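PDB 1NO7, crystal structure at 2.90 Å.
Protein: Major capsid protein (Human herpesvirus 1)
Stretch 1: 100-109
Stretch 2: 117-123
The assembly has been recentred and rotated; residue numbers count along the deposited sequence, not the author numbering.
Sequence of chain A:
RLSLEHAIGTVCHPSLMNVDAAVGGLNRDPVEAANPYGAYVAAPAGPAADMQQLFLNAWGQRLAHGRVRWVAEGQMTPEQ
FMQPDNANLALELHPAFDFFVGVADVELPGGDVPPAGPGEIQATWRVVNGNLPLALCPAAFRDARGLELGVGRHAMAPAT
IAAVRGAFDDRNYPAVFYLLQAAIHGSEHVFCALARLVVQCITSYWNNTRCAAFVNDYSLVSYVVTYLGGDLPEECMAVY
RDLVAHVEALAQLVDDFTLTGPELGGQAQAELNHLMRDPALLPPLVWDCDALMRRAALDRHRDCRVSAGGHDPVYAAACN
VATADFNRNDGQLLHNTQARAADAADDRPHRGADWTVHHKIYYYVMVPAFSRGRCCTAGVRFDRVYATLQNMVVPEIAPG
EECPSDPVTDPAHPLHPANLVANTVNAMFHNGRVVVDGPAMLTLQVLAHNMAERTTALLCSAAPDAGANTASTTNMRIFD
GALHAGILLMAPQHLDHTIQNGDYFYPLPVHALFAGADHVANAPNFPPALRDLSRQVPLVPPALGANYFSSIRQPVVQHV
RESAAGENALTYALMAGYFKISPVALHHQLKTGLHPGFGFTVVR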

# COMPACT_ATOMS: atom_id res chain seq x y z
N PHE A 100 -5.50 -26.59 -6.78
CA PHE A 100 -6.79 -26.26 -6.19
C PHE A 100 -7.93 -26.55 -7.15
O PHE A 100 -7.73 -26.73 -8.36
CB PHE A 100 -6.80 -24.78 -5.82
CG PHE A 100 -6.45 -23.87 -6.96
CD1 PHE A 100 -7.39 -23.58 -7.95
CD2 PHE A 100 -5.15 -23.37 -7.11
CE1 PHE A 100 -7.04 -22.81 -9.07
CE2 PHE A 100 -4.79 -22.60 -8.23
CZ PHE A 100 -5.73 -22.32 -9.21
N VAL A 101 -9.14 -26.58 -6.59
CA VAL A 101 -10.35 -26.84 -7.35
C VAL A 101 -10.60 -25.65 -8.28
O VAL A 101 -11.24 -24.67 -7.90
CB VAL A 101 -11.57 -26.99 -6.42
CG1 VAL A 101 -12.75 -27.57 -7.20
CG2 VAL A 101 -11.22 -27.86 -5.22
N GLY A 102 -10.07 -25.75 -9.50
CA GLY A 102 -10.24 -24.68 -10.46
C GLY A 102 -11.69 -24.34 -10.76
O GLY A 102 -12.59 -24.61 -9.96
N VAL A 103 -11.85 -23.68 -11.43
CA VAL A 103 -12.92 -23.25 -12.32
C VAL A 103 -12.73 -23.81 -13.72
O VAL A 103 -11.59 -23.85 -14.26
CB VAL A 103 -13.02 -21.71 -12.37
CG1 VAL A 103 -14.06 -21.28 -13.39
CG2 VAL A 103 -13.34 -21.15 -11.00
N ALA A 104 -13.80 -24.37 -14.20
CA ALA A 104 -13.67 -24.91 -15.55
C ALA A 104 -13.37 -24.64 -17.02
O ALA A 104 -12.38 -25.13 -17.58
CB ALA A 104 -14.31 -26.30 -15.59
N ASP A 105 -14.28 -23.80 -17.52
CA ASP A 105 -14.23 -23.31 -18.86
C ASP A 105 -13.95 -21.82 -18.90
O ASP A 105 -13.70 -21.47 -20.11
CB ASP A 105 -15.56 -23.67 -19.51
CG ASP A 105 -15.76 -25.17 -19.52
OD1 ASP A 105 -14.75 -25.90 -19.40
OD2 ASP A 105 -16.91 -25.63 -19.63
N VAL A 106 -13.90 -21.04 -18.10
CA VAL A 106 -13.75 -19.60 -17.95
C VAL A 106 -12.30 -19.18 -18.16
O VAL A 106 -11.33 -19.72 -17.65
CB VAL A 106 -14.25 -19.12 -16.58
CG1 VAL A 106 -13.98 -17.64 -16.40
CG2 VAL A 106 -15.74 -19.42 -16.42
N GLU A 107 -12.15 -18.03 -18.90
CA GLU A 107 -10.86 -17.39 -19.14
C GLU A 107 -10.67 -16.50 -17.92
O GLU A 107 -11.10 -15.35 -17.91
CB GLU A 107 -10.89 -16.52 -20.39
CG GLU A 107 -11.21 -17.26 -21.67
CD GLU A 107 -11.27 -16.33 -22.86
OE1 GLU A 107 -10.26 -15.65 -23.14
OE2 GLU A 107 -12.33 -16.28 -23.52
N LEU A 108 -10.04 -17.05 -16.88
CA LEU A 108 -9.82 -16.35 -15.62
C LEU A 108 -9.74 -14.82 -15.63
O LEU A 108 -10.43 -14.17 -14.86
CB LEU A 108 -8.58 -16.90 -14.92
CG LEU A 108 -8.88 -17.78 -13.70
CD1 LEU A 108 -9.84 -17.03 -12.78
CD2 LEU A 108 -9.50 -19.11 -14.13
N PRO A 109 -8.89 -14.24 -16.50
CA PRO A 109 -8.79 -12.77 -16.53
C PRO A 109 -10.07 -11.96 -16.28
O PRO A 109 -10.04 -11.00 -15.50
CB PRO A 109 -8.15 -12.47 -17.90
CG PRO A 109 -8.26 -13.80 -18.67
CD PRO A 109 -8.11 -14.84 -17.60
N GLY A 117 -20.54 -24.47 -12.30
CA GLY A 117 -20.57 -25.65 -13.14
C GLY A 117 -19.50 -26.71 -12.88
O GLY A 117 -19.16 -26.99 -11.73
N PRO A 118 -18.96 -27.30 -13.95
CA PRO A 118 -17.92 -28.34 -13.89
C PRO A 118 -16.63 -27.83 -13.28
O PRO A 118 -15.73 -27.37 -13.98
CB PRO A 118 -17.74 -28.72 -15.36
CG PRO A 118 -17.98 -27.43 -16.07
CD PRO A 118 -19.21 -26.92 -15.36
N GLY A 119 -16.54 -27.92 -11.96
CA GLY A 119 -15.34 -27.46 -11.28
C GLY A 119 -14.16 -28.37 -11.55
O GLY A 119 -14.06 -29.45 -10.97
N GLU A 120 -13.26 -27.94 -12.44
CA GLU A 120 -12.07 -28.74 -12.74
C GLU A 120 -11.01 -28.47 -11.68
O GLU A 120 -11.27 -27.80 -10.68
CB GLU A 120 -11.51 -28.40 -14.13
CG GLU A 120 -10.60 -27.19 -14.14
CD GLU A 120 -9.75 -27.10 -15.39
OE1 GLU A 120 -10.31 -26.96 -16.50
OE2 GLU A 120 -8.51 -27.19 -15.26
N ILE A 121 -9.81 -28.99 -11.90
CA ILE A 121 -8.74 -28.82 -10.94
C ILE A 121 -7.49 -28.25 -11.59
O ILE A 121 -6.86 -28.88 -12.44
CB ILE A 121 -8.43 -30.17 -10.26
CG1 ILE A 121 -7.14 -30.07 -9.46
CG2 ILE A 121 -8.38 -31.28 -11.32
CD1 ILE A 121 -6.83 -31.33 -8.70
N GLN A 122 -7.15 -27.03 -11.19
CA GLN A 122 -6.00 -26.35 -11.76
C GLN A 122 -4.86 -26.27 -10.76
O GLN A 122 -5.01 -26.59 -9.57
CB GLN A 122 -6.38 -24.93 -12.19
CG GLN A 122 -7.78 -24.80 -12.72
CD GLN A 122 -8.13 -23.37 -13.07
OE1 GLN A 122 -9.27 -23.04 -13.38
NE2 GLN A 122 -7.12 -22.50 -13.03
N ALA A 123 -3.72 -25.83 -11.26
CA ALA A 123 -2.54 -25.69 -10.42
C ALA A 123 -1.80 -24.43 -10.84
O ALA A 123 -1.64 -24.14 -12.04
CB ALA A 123 -1.65 -26.89 -10.57

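The firmest link between the two stretches is a pair of backbone hydrogen bonds between Phe100 and Gln122. Phe100 N donates to Gln122 O at 2.8 Å, and the angle at the hydrogen, 166°, is nearly straight. Gln122 N donates back to Phe100 O at 2.9 Å with a more bent angle of 132°. Together they make an antiparallel bridge, with the CA atoms of Phe100 and Gln122 5.6 Å apart. Ile121 CA lies 3.5 Å from Phe100 O and adds a CA-H...O contact to the same carbonyl.

The pairing does not continue in regular form beyond Phe100. Gly102 N is 2.7 Å from Glu120 O, but the angle is too poor for a hydrogen bond. The Gln122 side chain reaches further along stretch 1. Its OE1 accepts a weak hydrogen bond from Val103 N at 3.3 Å. The same OE1 sits 2.6 Å from Val103 O. Both atoms are acceptors as modelled, so this approach is not a bond. Ala104 O and Glu120 OE1, 3.0 Å apart, are likewise two acceptors.

Packing follows from this arrangement. The side chains of Phe100 and Gln122 lie on the same face of the sheet, and Phe100 CE1 comes 3.8 Å from Gln122 CB. Gln122 O lies over one face of the Phe100 ring. Gln122 CG passes 3.3 Å from Gly102 CA. A CB on Gly102 would fall 2.0 Å from that CG, so the close passage depends on the glycine. Further out, Ala104 points toward stretch 2, and its CB makes an apolar contact with Pro118 CG at 3.9 Å. Ala104 CB is also 2.4 Å from Pro118 O, which is a clash in the model and carries no weight. Leu108 CD2 approaches Gln122 OE1 at 4.0 Å, but Leu108 is poorly ordered.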